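Local atomic coordinates of putative solute-binding component of ABC transporter (Clostridium phytofermentans, PDB entry 4YS6), a protein that probably serves as the sugar-binding component of an ABC transporter, and is seen here holding beta-D-glucopyranose between its two lobes. Residues S83-E86 against N87-N91; A259-G263 against E264-V268. One frame throughout, in Å; residues are numbered along the deposited sequence.

Interaction 1 of 2, residues S83-E86 against N87-N91; sequences SQIE and NMISN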
loop_
_atom_site.group_PDB
_atom_site.type_symbol
_atom_site.label_atom_id
_atom_site.label_comp_id
_atom_site.label_asym_id
_atom_site.label_seq_id
_atom_site.Cartn_x
_atom_site.Cartn_y
_atom_site.Cartn_z
ATOM N N SER A 83 0.876 -15.579 16.311
ATOM C CA SER A 83 0.018 -16.466 17.084
ATOM C C SER A 83 -1.255 -16.822 16.322
ATOM O O SER A 83 -1.734 -17.956 16.413
ATOM C CB SER A 83 -0.321 -15.825 18.421
ATOM O OG SER A 83 0.861 -15.687 19.172
ATOM N N GLN A 84 -1.794 -15.877 15.558
ATOM C CA GLN A 84 -2.990 -16.160 14.773
ATOM C C GLN A 84 -2.715 -17.207 13.713
ATOM O O GLN A 84 -3.509 -18.120 13.536
ATOM C CB GLN A 84 -3.539 -14.889 14.140
ATOM C CG GLN A 84 -4.145 -13.974 15.181
ATOM C CD GLN A 84 -4.609 -12.652 14.623
ATOM O OE1 GLN A 84 -4.127 -12.187 13.585
ATOM N NE2 GLN A 84 -5.542 -12.017 15.338
ATOM N N ILE A 85 -1.577 -17.103 13.034
ATOM C CA ILE A 85 -1.204 -18.096 12.027
ATOM C C ILE A 85 -0.947 -19.467 12.669
ATOM O O ILE A 85 -1.412 -20.482 12.153
ATOM C CB ILE A 85 0.016 -17.603 11.223
ATOM C CG1 ILE A 85 -0.388 -16.355 10.450
ATOM C CG2 ILE A 85 0.539 -18.674 10.245
ATOM C CD1 ILE A 85 0.770 -15.523 9.958
ATOM N N GLU A 86 -0.261 -19.498 13.818
ATOM C CA GLU A 86 -0.097 -20.738 14.564
ATOM C C GLU A 86 -1.444 -21.395 14.847
ATOM O O GLU A 86 -1.578 -22.612 14.724
ATOM C CB GLU A 86 0.649 -20.491 15.886
ATOM C CG GLU A 86 2.145 -20.390 15.706
ATOM C CD GLU A 86 2.890 -20.023 16.979
ATOM O OE1 GLU A 86 2.244 -19.608 17.965
ATOM O OE2 GLU A 86 4.132 -20.148 16.983
ATOM N N ASN A 87 -2.424 -20.586 15.242
ATOM C CA ASN A 87 -3.750 -21.095 15.598
ATOM C C ASN A 87 -4.493 -21.585 14.366
ATOM O O ASN A 87 -5.223 -22.564 14.439
ATOM C CB ASN A 87 -4.584 -20.022 16.291
ATOM C CG ASN A 87 -4.070 -19.683 17.681
ATOM O OD1 ASN A 87 -3.233 -20.393 18.241
ATOM N ND2 ASN A 87 -4.571 -18.587 18.241
HETATM N N MSE A 88 -4.324 -20.891 13.242
HETATM C CA MSE A 88 -4.929 -21.353 11.992
HETATM C C MSE A 88 -4.419 -22.742 11.637
HETATM O O MSE A 88 -5.186 -23.618 11.238
HETATM C CB MSE A 88 -4.639 -20.383 10.845
HETATM C CG MSE A 88 -5.423 -19.126 10.919
HETATM SE SE MSE A 88 -4.712 -17.760 9.705
HETATM C CE MSE A 88 -5.776 -16.275 10.410
ATOM N N ILE A 89 -3.120 -22.948 11.790
ATOM C CA ILE A 89 -2.525 -24.227 11.457
ATOM C C ILE A 89 -3.073 -25.294 12.406
ATOM O O ILE A 89 -3.384 -26.416 11.992
ATOM C CB ILE A 89 -0.994 -24.161 11.535
ATOM C CG1 ILE A 89 -0.461 -23.185 10.479
ATOM C CG2 ILE A 89 -0.386 -25.550 11.342
ATOM C CD1 ILE A 89 1.036 -22.908 10.593
ATOM N N SER A 90 -3.192 -24.933 13.679
ATOM C CA SER A 90 -3.675 -25.859 14.705
ATOM C C SER A 90 -5.134 -26.225 14.474
ATOM O O SER A 90 -5.562 -27.330 14.764
ATOM C CB SER A 90 -3.507 -25.245 16.098
ATOM O OG SER A 90 -2.139 -25.017 16.389
ATOM N N ASN A 91 -5.895 -25.288 13.937
ATOM C CA ASN A 91 -7.302 -25.517 13.631
ATOM C C ASN A 91 -7.503 -26.281 12.337
ATOM O O ASN A 91 -8.641 -26.555 11.950
ATOM C CB ASN A 91 -8.054 -24.195 13.541
ATOM C CG ASN A 91 -8.120 -23.476 14.860
ATOM O OD1 ASN A 91 -8.012 -24.092 15.923
ATOM N ND2 ASN A 91 -8.304 -22.161 14.806
HETATM O O HOH W 1 0.167 -24.624 15.488
#
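Asn-87 lies one turn beyond Ser-83, and its amide gives the first of four successive i to i+4 hydrogen bonds between 83-86 and 87-91 in the last turns of the alpha-helix 78-90, which packs on the sheet of a periplasmic-binding-protein lobe. Asn-87 N donates to Ser-83 O at 3.0 Å. The Asn-87 side chain runs back along the helix, CG beside its own backbone N (chi1 -69°), which lays the amide carbon CG 3.2 Å from Ser-83 O; ND2, near the same oxygen, is too badly angled to add a bond. Ser-83 OG is hydrogen-bonded to Gln-79 O.

Met-88, a selenomethionine, repeats the pattern on the buried side: its N bonds to Gln-84 O at 2.9 Å. Its extended chain passes CG close to that same oxygen, and the side chain goes on to touch Asp-70, Gln-72 and Leu-96, while Gln-84 NE2 is bonded to Tyr-73 O. Both residues thus fasten the helix to strand 68-73.

At Ile-89 the straightest of the four bonds, 159° at the hydrogen, runs from N to Ile-85 O. CD1 of Ile-89 meets CG2 of Ile-85 at 4.3 Å, a loose apolar contact between successive turns; the two isoleucines together face Leu-96 of strand 95-98 and the helix 107-115.

Ser-90 makes the fourth of these bonds on the exposed side, its N bonded to Glu-86 O at 3.0 Å. Keeping OG beside the backbone N (chi1 -63°) brings the hydroxyl to 3.0 Å from Glu-86 O. A water joins the two groups: it donates to Glu-86 O at 2.8 Å and is hydrogen-bonded to Ser-90 OG at 2.5 Å.

Interaction 2 of 2, residues A259-G263 against E264-V268; sequences ASYKG and EWPIV
Tyr-261 sets the edge of its ring and its hydroxyl against the backbone carbonyl of Glu-264. Tyr-261 OH donates to Glu-264 O at 2.9 Å; the carbonyl oxygen lies in the plane of the ring at its edge, while the hydroxyl is tilted 32° from the carbonyl plane. The reach comes from chi1 of 173°, which swings CG away from the backbone N and sends the ring forward along the chain, where Gly-263 N sits 3.4 Å above the ring plane, over its centre. The phenol oxygen is held twice, for Leu-239 N also bonds to it, and this ties the loop to the residues leading into strand 241-244.

Further on, Pro-266 CD comes within 4.2 Å of Tyr-261 CE2 by an oblique approach. The same CD lies 3.6 Å above one face of the Trp-265 indole, offset toward its rim, and Trp-265 NE1 bonds to Lys-285 O. The loop leads from helix 247-260 to strand 267-268, the second half of a parallel beta-alpha-beta unit in the Rossmann-like lobe of a periplasmic binding protein.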
loop_
_atom_site.group_PDB
_atom_site.type_symbol
_atom_site.label_atom_id
_atom_site.label_comp_id
_atom_site.label_asym_id
_atom_site.label_seq_id
_atom_site.Cartn_x
_atom_site.Cartn_y
_atom_site.Cartn_z
ATOM N N ALA A 259 -3.841 22.352 9.756
ATOM C CA ALA A 259 -3.660 22.920 11.090
ATOM C C ALA A 259 -2.691 24.090 11.100
ATOM O O ALA A 259 -2.926 25.085 11.781
ATOM C CB ALA A 259 -3.181 21.848 12.050
ATOM N N SER A 260 -1.594 23.974 10.367
ATOM C CA SER A 260 -0.426 24.827 10.638
ATOM C C SER A 260 0.218 25.533 9.467
ATOM O O SER A 260 0.997 26.445 9.669
ATOM C CB SER A 260 0.659 23.993 11.312
ATOM O OG SER A 260 0.177 23.425 12.509
ATOM N N TYR A 261 -0.065 25.113 8.247
ATOM C CA TYR A 261 0.622 25.691 7.099
ATOM C C TYR A 261 -0.200 26.829 6.514
ATOM O O TYR A 261 -1.405 26.683 6.298
ATOM C CB TYR A 261 0.876 24.611 6.066
ATOM C CG TYR A 261 1.443 25.068 4.751
ATOM C CD1 TYR A 261 2.747 25.507 4.637
ATOM C CD2 TYR A 261 0.665 25.021 3.600
ATOM C CE1 TYR A 261 3.255 25.910 3.422
ATOM C CE2 TYR A 261 1.165 25.405 2.396
ATOM C CZ TYR A 261 2.451 25.843 2.299
ATOM O OH TYR A 261 2.918 26.220 1.066
ATOM N N LYS A 262 0.460 27.949 6.231
ATOM C CA LYS A 262 -0.252 29.142 5.769
ATOM C C LYS A 262 -0.001 29.503 4.308
ATOM O O LYS A 262 -0.480 30.528 3.843
ATOM C CB LYS A 262 0.122 30.340 6.644
ATOM C CG LYS A 262 1.606 30.564 6.743
ATOM C CD LYS A 262 1.963 32.035 6.868
ATOM C CE LYS A 262 3.466 32.207 7.026
ATOM N NZ LYS A 262 4.230 31.531 5.938
ATOM N N GLY A 263 0.730 28.670 3.577
ATOM C CA GLY A 263 1.039 28.966 2.187
ATOM C C GLY A 263 0.039 28.395 1.186
ATOM O O GLY A 263 -1.003 27.837 1.563
ATOM N N GLU A 264 0.354 28.535 -0.099
ATOM C CA GLU A 264 -0.467 27.922 -1.147
ATOM C C GLU A 264 -0.360 26.414 -1.048
ATOM O O GLU A 264 0.730 25.885 -0.849
ATOM C CB GLU A 264 -0.039 28.390 -2.534
ATOM C CG GLU A 264 -0.430 29.827 -2.848
ATOM C CD GLU A 264 -1.929 30.088 -2.690
ATOM O OE1 GLU A 264 -2.746 29.199 -3.018
ATOM O OE2 GLU A 264 -2.288 31.188 -2.222
ATOM N N TRP A 265 -1.502 25.743 -1.181
ATOM C CA TRP A 265 -1.606 24.296 -1.007
ATOM C C TRP A 265 -0.710 23.512 -1.977
ATOM O O TRP A 265 -0.720 23.793 -3.197
ATOM C CB TRP A 265 -3.073 23.872 -1.194
ATOM C CG TRP A 265 -3.371 22.550 -0.589
ATOM C CD1 TRP A 265 -3.454 21.359 -1.229
ATOM C CD2 TRP A 265 -3.612 22.282 0.795
ATOM N NE1 TRP A 265 -3.716 20.357 -0.334
ATOM C CE2 TRP A 265 -3.839 20.905 0.916
ATOM C CE3 TRP A 265 -3.659 23.078 1.944
ATOM C CZ2 TRP A 265 -4.106 20.302 2.134
ATOM C CZ3 TRP A 265 -3.936 22.477 3.148
ATOM C CH2 TRP A 265 -4.157 21.106 3.235
ATOM N N PRO A 266 0.060 22.528 -1.464
ATOM C CA PRO A 266 0.920 21.713 -2.316
ATOM C C PRO A 266 0.172 20.620 -3.071
ATOM O O PRO A 266 -0.950 20.249 -2.706
ATOM C CB PRO A 266 1.903 21.070 -1.318
ATOM C CG PRO A 266 1.132 20.980 -0.083
ATOM C CD PRO A 266 0.220 22.171 -0.041
ATOM N N ILE A 267 0.822 20.098 -4.106
ATOM C CA ILE A 267 0.474 18.797 -4.647
ATOM C C ILE A 267 0.584 17.772 -3.528
ATOM O O ILE A 267 1.584 17.754 -2.794
ATOM C CB ILE A 267 1.401 18.374 -5.798
ATOM C CG1 ILE A 267 1.359 19.380 -6.937
ATOM C CG2 ILE A 267 1.017 16.977 -6.277
ATOM C CD1 ILE A 267 2.510 19.214 -7.917
ATOM N N VAL A 268 -0.454 16.951 -3.362
ATOM C CA VAL A 268 -0.400 15.828 -2.409
ATOM C C VAL A 268 -0.884 14.569 -3.108
ATOM O O VAL A 268 -1.999 14.542 -3.628
ATOM C CB VAL A 268 -1.272 16.068 -1.166
ATOM C CG1 VAL A 268 -1.187 14.877 -0.210
ATOM C CG2 VAL A 268 -0.857 17.380 -0.442
#

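In the fold
Interaction 1 comes first along the chain and is complete before interaction 2 begins. Their centres are 47 Å apart, with nearest atoms about 31 Å apart, on opposite sides of the chain's centre. Residues 83-91 form the end of helix 78-90, beside the mixed sheet and close to its outermost strand 68-73. Residues 259-268 instead lead from helix 247-260 into strand 267-268, an outermost strand of the separate four-stranded parallel sheet. Each therefore belongs to a different lobe of the bilobal binding protein. Both are local contacts, one within a helix's last turns and one in a helix-to-strand loop, and none of their residues lines the glucose pocket.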